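Local coordinates for protein transcription factor tau 138 kDa subunit (Saccharomyces cerevisiae, PDB 5AIM) that helps the TFIIIC complex bind boxB promoter sites of tRNA genes and recruit RNA polymerase III, seen here in its central extended winged-helix domain, at residues L12-A17 and R55-L60; I18-N23 and S40-S45; G68-P73 and V85-I90; L31-Y36 and L49-V54. All coordinates share one frame; numbering follows the deposited sequence.

Interaction 1 (L12-A17 and R55-L60)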
loop_
_atom_site.group_PDB
_atom_site.type_symbol
_atom_site.label_atom_id
_atom_site.label_comp_id
_atom_site.label_asym_id
_atom_site.label_seq_id
_atom_site.Cartn_x
_atom_site.Cartn_y
_atom_site.Cartn_z
ATOM N N LEU A 12 7.584 -7.731 8.652
ATOM C CA LEU A 12 6.206 -8.079 9.026
ATOM C C LEU A 12 5.446 -6.927 9.696
ATOM O O LEU A 12 4.242 -6.722 9.439
ATOM C CB LEU A 12 6.186 -9.302 9.938
ATOM C CG LEU A 12 6.702 -10.590 9.299
ATOM C CD1 LEU A 12 6.745 -11.698 10.338
ATOM C CD2 LEU A 12 5.846 -11.009 8.110
ATOM N N GLN A 13 6.128 -6.188 10.568
ATOM C CA GLN A 13 5.516 -5.011 11.187
ATOM C C GLN A 13 5.057 -4.001 10.123
ATOM O O GLN A 13 3.927 -3.463 10.172
ATOM C CB GLN A 13 6.499 -4.357 12.164
ATOM C CG GLN A 13 5.906 -3.188 12.945
ATOM C CD GLN A 13 6.931 -2.474 13.804
ATOM O OE1 GLN A 13 8.136 -2.605 13.592
ATOM N NE2 GLN A 13 6.455 -1.710 14.781
ATOM N N ARG A 14 5.935 -3.744 9.156
ATOM C CA ARG A 14 5.575 -2.828 8.072
ATOM C C ARG A 14 4.395 -3.343 7.236
ATOM O O ARG A 14 3.500 -2.565 6.855
ATOM C CB ARG A 14 6.787 -2.514 7.186
ATOM C CG ARG A 14 7.838 -1.680 7.904
ATOM C CD ARG A 14 8.973 -1.254 6.989
ATOM N NE ARG A 14 9.690 -2.392 6.410
ATOM C CZ ARG A 14 10.836 -2.894 6.859
ATOM N NH1 ARG A 14 11.441 -2.392 7.931
ATOM N NH2 ARG A 14 11.380 -3.926 6.222
ATOM N N GLN A 15 4.373 -4.643 6.949
ATOM C CA GLN A 15 3.203 -5.226 6.285
ATOM C C GLN A 15 1.899 -5.068 7.094
ATOM O O GLN A 15 0.837 -4.728 6.536
ATOM C CB GLN A 15 3.467 -6.693 5.922
ATOM C CG GLN A 15 4.554 -6.872 4.871
ATOM C CD GLN A 15 4.746 -8.311 4.497
ATOM O OE1 GLN A 15 3.843 -8.943 3.965
ATOM N NE2 GLN A 15 5.932 -8.847 4.771
ATOM N N ARG A 16 1.961 -5.302 8.403
ATOM C CA ARG A 16 0.779 -5.058 9.230
ATOM C C ARG A 16 0.324 -3.605 9.135
ATOM O O ARG A 16 -0.894 -3.323 9.082
ATOM C CB ARG A 16 1.037 -5.425 10.694
ATOM C CG ARG A 16 1.178 -6.922 10.959
ATOM C CD ARG A 16 1.051 -7.234 12.452
ATOM N NE ARG A 16 1.955 -6.433 13.280
ATOM C CZ ARG A 16 3.229 -6.723 13.534
ATOM N NH1 ARG A 16 3.801 -7.812 13.027
ATOM N NH2 ARG A 16 3.941 -5.907 14.300
ATOM N N ALA A 17 1.292 -2.685 9.156
ATOM C CA ALA A 17 0.968 -1.256 9.039
ATOM C C ALA A 17 0.298 -0.936 7.702
ATOM O O ALA A 17 -0.720 -0.234 7.649
ATOM C CB ALA A 17 2.214 -0.410 9.210
ATOM N N ARG A 55 8.170 0.311 0.232
ATOM C CA ARG A 55 7.807 -0.178 -1.092
ATOM C C ARG A 55 8.109 -1.672 -1.221
ATOM O O ARG A 55 7.304 -2.430 -1.771
ATOM C CB ARG A 55 8.526 0.610 -2.193
ATOM C CG ARG A 55 8.321 0.046 -3.602
ATOM C CD ARG A 55 6.842 -0.059 -3.985
ATOM N NE ARG A 55 6.625 -0.909 -5.156
ATOM C CZ ARG A 55 6.408 -0.472 -6.395
ATOM N NH1 ARG A 55 6.369 0.827 -6.667
ATOM N NH2 ARG A 55 6.223 -1.347 -7.373
ATOM N N GLY A 56 9.269 -2.094 -0.720
ATOM C CA GLY A 56 9.586 -3.519 -0.706
ATOM C C GLY A 56 8.485 -4.393 -0.107
ATOM O O GLY A 56 8.124 -5.463 -0.643
ATOM N N ASP A 57 7.940 -3.936 1.012
ATOM C CA ASP A 57 6.906 -4.694 1.700
ATOM C C ASP A 57 5.551 -4.593 1.001
ATOM O O ASP A 57 4.789 -5.581 0.958
ATOM C CB ASP A 57 6.847 -4.280 3.165
ATOM C CG ASP A 57 8.016 -4.843 3.952
ATOM O OD1 ASP A 57 8.313 -6.046 3.770
ATOM O OD2 ASP A 57 8.669 -4.096 4.710
ATOM N N VAL A 58 5.263 -3.434 0.407
ATOM C CA VAL A 58 4.119 -3.368 -0.496
ATOM C C VAL A 58 4.248 -4.447 -1.585
ATOM O O VAL A 58 3.292 -5.188 -1.875
ATOM C CB VAL A 58 3.988 -1.984 -1.145
ATOM C CG1 VAL A 58 2.947 -2.005 -2.273
ATOM C CG2 VAL A 58 3.619 -0.957 -0.092
ATOM N N ASP A 59 5.438 -4.551 -2.174
ATOM C CA ASP A 59 5.663 -5.534 -3.232
ATOM C C ASP A 59 5.462 -6.961 -2.714
ATOM O O ASP A 59 4.812 -7.794 -3.376
ATOM C CB ASP A 59 7.066 -5.390 -3.824
ATOM C CG ASP A 59 7.210 -4.163 -4.701
ATOM O OD1 ASP A 59 6.178 -3.582 -5.097
ATOM O OD2 ASP A 59 8.363 -3.785 -5.003
ATOM N N LEU A 60 6.021 -7.250 -1.537
ATOM C CA LEU A 60 5.787 -8.564 -0.939
ATOM C C LEU A 60 4.295 -8.841 -0.802
ATOM O O LEU A 60 3.827 -9.946 -1.094
ATOM C CB LEU A 60 6.463 -8.697 0.422
ATOM C CG LEU A 60 7.985 -8.772 0.440
ATOM C CD1 LEU A 60 8.468 -8.988 1.862
ATOM C CD2 LEU A 60 8.490 -9.873 -0.469
#
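In the three-helix core of this extended winged-helix domain, Arg14 and Gln15 on helix 5-24 meet Asp57 and Leu60 on helix 52-63. The main bond is a salt bridge: Arg14 NE donates to Asp57 OD2 over 2.6 Å, meeting that oxygen nearly along its C-O axis. Arg14 NH2 adds a weak second bond to the same Asp57 OD2 at 3.1 Å, and the guanidinium and carboxylate planes are only 25° apart. A bend at chi3 (-60°) turns the arginine so that its NE edge faces the acid. Helix 52-63 occupies the position of the recognition helix in a winged helix, and it crosses helix 5-24 here at -74°, with the segment axes 9.2 Å apart at closest approach. Asp57 is buried, and its two oxygens have different partners, since OD1 accepts from Ser11 OG. Its short side chain suits a place where the backbones come close, Gln15 CA and Asp57 CA being 5.9 Å apart. Gln15 meets Asp57 with CG, 3.9 Å from Asp57 CB, and with its amide. That amide bonds weakly to Ser11 OG and extends to the exposed Leu60, whose CD1 is 3.9 Å from Gln15 NE2.

Interaction 2 (I18-N23 and S40-S45)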
loop_
_atom_site.group_PDB
_atom_site.type_symbol
_atom_site.label_atom_id
_atom_site.label_comp_id
_atom_site.label_asym_id
_atom_site.label_seq_id
_atom_site.Cartn_x
_atom_site.Cartn_y
_atom_site.Cartn_z
ATOM N N ILE A 18 0.879 -1.430 6.616
ATOM C CA ILE A 18 0.294 -1.220 5.290
ATOM C C ILE A 18 -1.145 -1.728 5.263
ATOM O O ILE A 18 -2.057 -1.044 4.776
ATOM C CB ILE A 18 1.135 -1.936 4.216
ATOM C CG1 ILE A 18 2.479 -1.227 4.060
ATOM C CG2 ILE A 18 0.424 -1.964 2.873
ATOM C CD1 ILE A 18 3.545 -2.080 3.394
ATOM N N LEU A 19 -1.355 -2.926 5.793
ATOM C CA LEU A 19 -2.703 -3.485 5.833
ATOM C C LEU A 19 -3.694 -2.632 6.649
ATOM O O LEU A 19 -4.829 -2.348 6.196
ATOM C CB LEU A 19 -2.639 -4.905 6.391
ATOM C CG LEU A 19 -3.887 -5.761 6.236
ATOM C CD1 LEU A 19 -4.180 -6.024 4.774
ATOM C CD2 LEU A 19 -3.699 -7.073 6.968
ATOM N N LYS A 20 -3.283 -2.234 7.853
ATOM C CA LYS A 20 -4.157 -1.407 8.698
ATOM C C LYS A 20 -4.481 -0.054 8.047
ATOM O O LYS A 20 -5.632 0.415 8.074
ATOM C CB LYS A 20 -3.543 -1.202 10.091
ATOM C CG LYS A 20 -4.309 -0.245 11.010
ATOM C CD LYS A 20 -5.736 -0.690 11.280
ATOM C CE LYS A 20 -5.798 -1.771 12.340
ATOM N NZ LYS A 20 -7.181 -2.307 12.470
ATOM N N VAL A 21 -3.463 0.569 7.463
ATOM C CA VAL A 21 -3.665 1.838 6.774
ATOM C C VAL A 21 -4.608 1.652 5.590
ATOM O O VAL A 21 -5.524 2.455 5.398
ATOM C CB VAL A 21 -2.325 2.451 6.335
ATOM C CG1 VAL A 21 -2.528 3.611 5.383
ATOM C CG2 VAL A 21 -1.541 2.895 7.556
ATOM N N MET A 22 -4.403 0.591 4.814
ATOM C CA MET A 22 -5.296 0.341 3.691
ATOM C C MET A 22 -6.736 0.175 4.147
ATOM O O MET A 22 -7.648 0.733 3.522
ATOM C CB MET A 22 -4.839 -0.872 2.881
ATOM C CG MET A 22 -3.627 -0.582 2.006
ATOM S SD MET A 22 -3.952 0.611 0.685
ATOM C CE MET A 22 -5.091 -0.322 -0.342
ATOM N N ASN A 23 -6.966 -0.559 5.235
ATOM C CA ASN A 23 -8.332 -0.616 5.757
ATOM C C ASN A 23 -8.849 0.753 6.185
ATOM O O ASN A 23 -9.993 1.124 5.891
ATOM C CB ASN A 23 -8.442 -1.588 6.924
ATOM C CG ASN A 23 -8.709 -2.998 6.467
ATOM O OD1 ASN A 23 -9.859 -3.407 6.310
ATOM N ND2 ASN A 23 -7.648 -3.741 6.218
ATOM N N SER A 40 3.877 5.986 7.265
ATOM C CA SER A 40 4.866 6.520 8.201
ATOM C C SER A 40 4.198 7.093 9.448
ATOM O O SER A 40 4.623 6.809 10.577
ATOM C CB SER A 40 5.729 7.588 7.527
ATOM O OG SER A 40 6.586 7.010 6.560
ATOM N N LYS A 41 3.151 7.892 9.266
ATOM C CA LYS A 41 2.454 8.486 10.404
ATOM C C LYS A 41 1.775 7.432 11.276
ATOM O O LYS A 41 1.809 7.528 12.502
ATOM C CB LYS A 41 1.444 9.535 9.931
ATOM C CG LYS A 41 2.095 10.831 9.468
ATOM C CD LYS A 41 1.235 11.537 8.448
ATOM C CE LYS A 41 1.719 12.947 8.153
ATOM N NZ LYS A 41 0.752 13.684 7.290
ATOM N N TYR A 42 1.173 6.422 10.658
ATOM C CA TYR A 42 0.594 5.318 11.427
ATOM C C TYR A 42 1.635 4.643 12.341
ATOM O O TYR A 42 1.346 4.320 13.497
ATOM C CB TYR A 42 -0.042 4.273 10.503
ATOM C CG TYR A 42 -0.452 3.043 11.269
ATOM C CD1 TYR A 42 -1.648 2.997 11.967
ATOM C CD2 TYR A 42 0.381 1.940 11.329
ATOM C CE1 TYR A 42 -2.007 1.875 12.701
ATOM C CE2 TYR A 42 0.035 0.819 12.046
ATOM C CZ TYR A 42 -1.158 0.786 12.732
ATOM O OH TYR A 42 -1.498 -0.338 13.447
ATOM N N MET A 43 2.847 4.467 11.826
ATOM C CA MET A 43 3.890 3.763 12.565
ATOM C C MET A 43 4.627 4.671 13.541
ATOM O O MET A 43 5.471 4.202 14.297
ATOM C CB MET A 43 4.891 3.134 11.597
ATOM C CG MET A 43 4.287 2.073 10.691
ATOM S SD MET A 43 5.522 1.186 9.725
ATOM C CE MET A 43 6.266 0.150 10.974
ATOM N N GLY A 44 4.305 5.961 13.532
ATOM C CA GLY A 44 4.917 6.909 14.449
ATOM C C GLY A 44 6.036 7.720 13.820
ATOM O O GLY A 44 6.756 8.431 14.521
ATOM N N SER A 45 6.173 7.605 12.501
ATOM C CA SER A 45 7.175 8.342 11.723
ATOM C C SER A 45 8.604 7.877 12.006
ATOM O O SER A 45 9.055 7.850 13.151
ATOM C CB SER A 45 7.045 9.856 11.943
ATOM O OG SER A 45 5.750 10.310 11.591
#
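Leu19 O, in the helical turn from which Lys20 and Val21 reach Tyr42, is gripped by two donors of one residue. Asn23 N supplies the normal helical bond at 2.9 Å, and Asn23 ND2 comes from the other face of the carbonyl plane to bond Leu19 O at 3.1 Å. Across to helix 33-43 the contact is apolar. Tyr42 sends its side chain toward helix 5-24, and its ring lies against the aliphatic part of Lys20, with Lys20 CG 3.6 Å from Tyr42 CE1 and 3.7 Å from Tyr42 OH. The two side chains cross at about a right angle. Lysine fits this exposed margin because its methylenes can pack while the bends at chi2 and chi3 (60° and 80°) lead the amino group away from the tyrosine. Deeper in, the buried Val21 slides past the root of the tyrosine; valine's short branches suit a buried place where CG2 fits 3.6 Å from Tyr42 CB. A Schellman motif closes helix 33-43, and the positive phi of Gly44 would jam a CB against the preceding carbonyl O, which calls for glycine. The contact joins the first two helices of the winged-helix core, and around it Ala17 of helix 5-24 also touches Tyr42, Val21 packs on Phe35 and Ser38 of helix 33-43, and Ile18 turns to Val54 and Val58 of helix 52-63.

Interaction 3 (G68-P73 and V85-I90)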
loop_
_atom_site.group_PDB
_atom_site.type_symbol
_atom_site.label_atom_id
_atom_site.label_comp_id
_atom_site.label_asym_id
_atom_site.label_seq_id
_atom_site.Cartn_x
_atom_site.Cartn_y
_atom_site.Cartn_z
ATOM N N GLY A 68 -4.218 -6.284 -4.117
ATOM C CA GLY A 68 -4.312 -6.216 -5.563
ATOM C C GLY A 68 -3.577 -4.977 -6.030
ATOM O O GLY A 68 -3.460 -3.997 -5.281
ATOM N N ALA A 69 -3.098 -5.018 -7.273
ATOM C CA ALA A 69 -2.381 -3.897 -7.860
ATOM C C ALA A 69 -2.631 -3.808 -9.356
ATOM O O ALA A 69 -2.682 -4.823 -10.045
ATOM C CB ALA A 69 -0.890 -4.015 -7.577
ATOM N N ARG A 70 -2.798 -2.592 -9.861
ATOM C CA ARG A 70 -2.884 -2.428 -11.308
ATOM C C ARG A 70 -2.614 -0.998 -11.724
ATOM O O ARG A 70 -2.784 -0.075 -10.932
ATOM C CB ARG A 70 -4.243 -2.909 -11.837
ATOM C CG ARG A 70 -5.415 -1.968 -11.604
ATOM C CD ARG A 70 -6.626 -2.415 -12.419
ATOM N NE ARG A 70 -7.384 -3.460 -11.735
ATOM C CZ ARG A 70 -8.674 -3.383 -11.418
ATOM N NH1 ARG A 70 -9.395 -2.308 -11.725
ATOM N NH2 ARG A 70 -9.252 -4.399 -10.792
ATOM N N THR A 71 -2.181 -0.821 -12.971
ATOM C CA THR A 71 -1.924 0.506 -13.495
ATOM C C THR A 71 -3.223 1.108 -13.999
ATOM O O THR A 71 -3.954 0.487 -14.771
ATOM C CB THR A 71 -0.895 0.476 -14.635
ATOM O OG1 THR A 71 0.336 -0.078 -14.155
ATOM C CG2 THR A 71 -0.637 1.884 -15.176
ATOM N N GLU A 72 -3.513 2.313 -13.534
ATOM C CA GLU A 72 -4.655 3.068 -14.009
ATOM C C GLU A 72 -4.243 3.706 -15.335
ATOM O O GLU A 72 -3.354 4.549 -15.358
ATOM C CB GLU A 72 -5.031 4.125 -12.970
ATOM C CG GLU A 72 -6.403 4.730 -13.170
ATOM C CD GLU A 72 -6.445 5.672 -14.351
ATOM O OE1 GLU A 72 -5.831 6.753 -14.260
ATOM O OE2 GLU A 72 -7.089 5.329 -15.363
ATOM N N PRO A 73 -4.878 3.295 -16.444
ATOM C CA PRO A 73 -4.322 3.632 -17.763
ATOM C C PRO A 73 -4.371 5.111 -18.148
ATOM O O PRO A 73 -3.522 5.566 -18.920
ATOM C CB PRO A 73 -5.171 2.789 -18.723
ATOM C CG PRO A 73 -6.450 2.569 -18.000
ATOM C CD PRO A 73 -6.095 2.472 -16.553
ATOM N N VAL A 85 -12.345 -5.245 -1.893
ATOM C CA VAL A 85 -12.957 -3.929 -1.721
ATOM C C VAL A 85 -14.095 -3.677 -2.718
ATOM O O VAL A 85 -15.038 -2.939 -2.422
ATOM C CB VAL A 85 -11.905 -2.801 -1.825
ATOM C CG1 VAL A 85 -11.374 -2.667 -3.256
ATOM C CG2 VAL A 85 -12.484 -1.479 -1.329
ATOM N N GLY A 86 -14.007 -4.292 -3.892
ATOM C CA GLY A 86 -15.032 -4.148 -4.915
ATOM C C GLY A 86 -14.659 -3.129 -5.980
ATOM O O GLY A 86 -14.115 -2.067 -5.677
ATOM N N GLU A 87 -14.972 -3.440 -7.231
ATOM C CA GLU A 87 -14.565 -2.593 -8.348
ATOM C C GLU A 87 -15.281 -1.245 -8.335
ATOM O O GLU A 87 -14.752 -0.248 -8.834
ATOM C CB GLU A 87 -14.816 -3.299 -9.682
ATOM C CG GLU A 87 -14.266 -2.542 -10.882
ATOM C CD GLU A 87 -12.759 -2.402 -10.854
ATOM O OE1 GLU A 87 -12.082 -3.317 -10.338
ATOM O OE2 GLU A 87 -12.255 -1.374 -11.347
ATOM N N ASP A 88 -16.479 -1.208 -7.763
ATOM C CA ASP A 88 -17.206 0.051 -7.635
ATOM C C ASP A 88 -16.376 1.066 -6.843
ATOM O O ASP A 88 -16.223 2.223 -7.254
ATOM C CB ASP A 88 -18.560 -0.171 -6.961
ATOM C CG ASP A 88 -19.337 1.118 -6.778
ATOM O OD1 ASP A 88 -19.999 1.556 -7.743
ATOM O OD2 ASP A 88 -19.287 1.694 -5.671
ATOM N N ALA A 89 -15.825 0.622 -5.715
ATOM C CA ALA A 89 -14.998 1.480 -4.874
ATOM C C ALA A 89 -13.725 1.916 -5.596
ATOM O O ALA A 89 -13.300 3.071 -5.500
ATOM C CB ALA A 89 -14.646 0.755 -3.589
ATOM N N ILE A 90 -13.127 0.989 -6.337
ATOM C CA ILE A 90 -11.918 1.293 -7.084
ATOM C C ILE A 90 -12.220 2.382 -8.120
ATOM O O ILE A 90 -11.505 3.391 -8.204
ATOM C CB ILE A 90 -11.337 0.026 -7.763
ATOM C CG1 ILE A 90 -10.895 -0.985 -6.698
ATOM C CG2 ILE A 90 -10.150 0.382 -8.664
ATOM C CD1 ILE A 90 -10.496 -2.342 -7.256
#
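Arg70 reaches Glu87 through an uncommon first torsion: its CG sits between the backbone N and the carbonyl carbon (chi1 77°), and a further bend at chi3 swings the guanidinium across to the helix. In one of its two modelled conformers, Glu87 folds at chi2 (63°) to bring its carboxylate round. The end-on grip holds for that conformer and may not be permanent. In it, Arg70 NH1 donates to Glu87 OE2 at 3.0 Å and Arg70 NH2 to Glu87 OE1 at 3.1 Å, both on the syn sides, with the two planar groups only 17° apart. Arg70 belongs to strand 68-71, an outermost strand of the three-stranded antiparallel sheet and one arm of the wing hairpin; Glu87 opens helix 87-96, which follows that sheet. A long arginine can span from strand to helix, and a glutamate in the first helical turn is long enough to fold back and meet it. Glu87 OE2 also accepts from Gln91 NE2, one turn on. Beside the charged pair, the buried Ile90 brings CG2 obliquely to within 4.1 Å of Arg70 NH1 and packs on Val28 and Phe81 of the sheet. Gly86 is the N-cap; Gly86 O accepts from Ile90 N at 3.3 Å.

Interaction 4 (L31-Y36 and L49-V54)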
loop_
_atom_site.group_PDB
_atom_site.type_symbol
_atom_site.label_atom_id
_atom_site.label_comp_id
_atom_site.label_asym_id
_atom_site.label_seq_id
_atom_site.Cartn_x
_atom_site.Cartn_y
_atom_site.Cartn_z
ATOM N N LEU A 31 -0.294 4.426 -5.245
ATOM C CA LEU A 31 1.023 4.281 -4.657
ATOM C C LEU A 31 1.831 5.527 -4.988
ATOM O O LEU A 31 2.354 5.681 -6.091
ATOM C CB LEU A 31 1.691 3.014 -5.187
ATOM C CG LEU A 31 2.661 2.263 -4.281
ATOM C CD1 LEU A 31 1.968 1.838 -2.990
ATOM C CD2 LEU A 31 3.211 1.054 -5.035
ATOM N N ARG A 32 1.895 6.422 -4.011
ATOM C CA ARG A 32 2.520 7.724 -4.169
ATOM C C ARG A 32 2.790 8.281 -2.779
ATOM O O ARG A 32 2.450 7.652 -1.775
ATOM C CB ARG A 32 1.607 8.670 -4.956
ATOM C CG ARG A 32 0.255 8.896 -4.284
ATOM C CD ARG A 32 -0.686 9.784 -5.088
ATOM N NE ARG A 32 -2.017 9.803 -4.487
ATOM C CZ ARG A 32 -3.068 10.443 -4.989
ATOM N NH1 ARG A 32 -2.964 11.124 -6.122
ATOM N NH2 ARG A 32 -4.232 10.384 -4.356
ATOM N N GLU A 33 3.384 9.466 -2.720
ATOM C CA GLU A 33 3.833 10.047 -1.451
ATOM C C GLU A 33 2.770 10.057 -0.352
ATOM O O GLU A 33 3.068 9.706 0.785
ATOM C CB GLU A 33 4.340 11.466 -1.686
ATOM C CG GLU A 33 4.892 12.153 -0.447
ATOM C CD GLU A 33 5.538 13.488 -0.769
ATOM O OE1 GLU A 33 4.805 14.441 -1.102
ATOM O OE2 GLU A 33 6.781 13.582 -0.692
ATOM N N GLN A 34 1.542 10.442 -0.687
ATOM C CA GLN A 34 0.460 10.521 0.296
ATOM C C GLN A 34 0.287 9.191 1.043
ATOM O O GLN A 34 0.133 9.151 2.294
ATOM C CB GLN A 34 -0.847 10.915 -0.405
ATOM C CG GLN A 34 -2.050 11.025 0.518
ATOM C CD GLN A 34 -3.304 11.460 -0.215
ATOM O OE1 GLN A 34 -3.240 11.946 -1.345
ATOM N NE2 GLN A 34 -4.454 11.283 0.425
ATOM N N PHE A 35 0.325 8.092 0.294
ATOM C CA PHE A 35 0.164 6.779 0.904
ATOM C C PHE A 35 1.328 6.452 1.837
ATOM O O PHE A 35 1.129 6.026 3.000
ATOM C CB PHE A 35 0.010 5.673 -0.142
ATOM C CG PHE A 35 -0.108 4.310 0.473
ATOM C CD1 PHE A 35 -1.272 3.949 1.125
ATOM C CD2 PHE A 35 0.945 3.413 0.437
ATOM C CE1 PHE A 35 -1.394 2.716 1.721
ATOM C CE2 PHE A 35 0.822 2.172 1.043
ATOM C CZ PHE A 35 -0.353 1.830 1.671
ATOM N N TYR A 36 2.549 6.626 1.347
ATOM C CA TYR A 36 3.716 6.340 2.169
ATOM C C TYR A 36 3.745 7.203 3.425
ATOM O O TYR A 36 4.122 6.737 4.509
ATOM C CB TYR A 36 4.999 6.502 1.356
ATOM C CG TYR A 36 5.176 5.433 0.306
ATOM C CD1 TYR A 36 5.526 4.140 0.670
ATOM C CD2 TYR A 36 5.013 5.710 -1.046
ATOM C CE1 TYR A 36 5.697 3.153 -0.278
ATOM C CE2 TYR A 36 5.184 4.727 -2.003
ATOM C CZ TYR A 36 5.523 3.452 -1.609
ATOM O OH TYR A 36 5.699 2.467 -2.550
ATOM N N LEU A 49 11.934 9.643 4.096
ATOM C CA LEU A 49 13.196 9.843 3.390
ATOM C C LEU A 49 13.675 8.529 2.769
ATOM O O LEU A 49 14.466 8.532 1.827
ATOM C CB LEU A 49 14.253 10.407 4.345
ATOM C CG LEU A 49 15.536 10.971 3.732
ATOM C CD1 LEU A 49 15.250 12.272 2.993
ATOM C CD2 LEU A 49 16.594 11.186 4.808
ATOM N N ASP A 50 13.176 7.412 3.295
ATOM C CA ASP A 50 13.533 6.082 2.805
ATOM C C ASP A 50 12.582 5.642 1.682
ATOM O O ASP A 50 12.925 5.735 0.503
ATOM C CB ASP A 50 13.516 5.085 3.973
ATOM C CG ASP A 50 14.021 3.701 3.590
ATOM O OD1 ASP A 50 13.748 3.235 2.463
ATOM O OD2 ASP A 50 14.691 3.067 4.432
ATOM N N LYS A 51 11.402 5.150 2.059
ATOM C CA LYS A 51 10.358 4.710 1.116
ATOM C C LYS A 51 10.668 3.430 0.329
ATOM O O LYS A 51 9.753 2.652 0.054
ATOM C CB LYS A 51 9.951 5.826 0.152
ATOM C CG LYS A 51 8.930 6.779 0.730
ATOM C CD LYS A 51 8.172 7.476 -0.380
ATOM C CE LYS A 51 7.934 8.938 -0.071
ATOM N NZ LYS A 51 7.403 9.663 -1.252
ATOM N N LYS A 52 11.928 3.227 -0.053
ATOM C CA LYS A 52 12.354 1.968 -0.670
ATOM C C LYS A 52 11.952 0.799 0.221
ATOM O O LYS A 52 11.421 -0.226 -0.244
ATOM C CB LYS A 52 13.874 1.954 -0.851
ATOM C CG LYS A 52 14.360 2.386 -2.226
ATOM C CD LYS A 52 15.709 3.078 -2.128
ATOM C CE LYS A 52 16.210 3.568 -3.478
ATOM N NZ LYS A 52 16.751 2.467 -4.321
ATOM N N THR A 53 12.204 0.977 1.514
ATOM C CA THR A 53 11.945 -0.062 2.501
ATOM C C THR A 53 10.455 -0.419 2.554
ATOM O O THR A 53 10.096 -1.590 2.488
ATOM C CB THR A 53 12.461 0.361 3.897
ATOM O OG1 THR A 53 13.877 0.591 3.836
ATOM C CG2 THR A 53 12.184 -0.719 4.931
ATOM N N VAL A 54 9.583 0.581 2.654
ATOM C CA VAL A 54 8.145 0.312 2.677
ATOM C C VAL A 54 7.648 -0.236 1.328
ATOM O O VAL A 54 6.811 -1.155 1.282
ATOM C CB VAL A 54 7.348 1.564 3.087
ATOM C CG1 VAL A 54 5.841 1.326 2.976
ATOM C CG2 VAL A 54 7.710 1.958 4.510
#
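The ring of Tyr36 has Val54 at its edge, near the ring plane, with Val54 CG1 3.7 Å from Tyr36 CD1, while Lys51 approaches obliquely and places its CD 3.7 Å from Tyr36 CD2. These residues join the two helices of the helix-turn-helix within the winged-helix fold: helix 33-43 and helix 52-63, the latter in the recognition-helix position. Tyr36 has its CG anti to the carbonyl carbon (chi1 -70°), which sends the ring between the helices, where a large flat side chain can touch two partners at once. Val54 slides past it in the opposite direction, its branched, apolar side chain suited to a ring edge. Lys51 is poorly ordered, but as modelled its methylenes CG and CD pass the tyrosine at a slant, near its CB and CG, and its NZ comes 3.6 Å from Glu33 CB. Glu33 OE2 and Lys51 NZ are 4.0 Å apart, beyond a salt bridge, so any attraction between the two charges is probably modest. Phe35, next to the tyrosine, turns instead to Ile18 and Met22 of helix 5-24. Asp50, also poorly ordered, precedes helix 52-63 and makes an Asx motif with its first turn. Its OD1 accepts from Thr53 N at 2.9 Å, met from above the carboxylate plane, and on the syn side Asp50 OD2 accepts from Thr53 OG1 at 2.7 Å.

Interactions 1, 2 and 4 join helices 5-24, 33-43 and 52-63 in pairs, and each of the three helices takes part in two of them. Their centres lie 10 to 11 Å apart and their residues touch, as where Ala17 packs on Met43 or Arg14 on Thr53, giving one continuous helical core. Along the chain, interactions 2 and 4 cross each other, and both fall between the two segments of interaction 1. Interaction 3 comes later in sequence, with its centre 19 to 20 Å from the others and across the chain's centre; it ties the sheet to helix 87-96. The domain is thus a helical bundle with the sheet and last helix packed at one end, consistent with an extended winged helix.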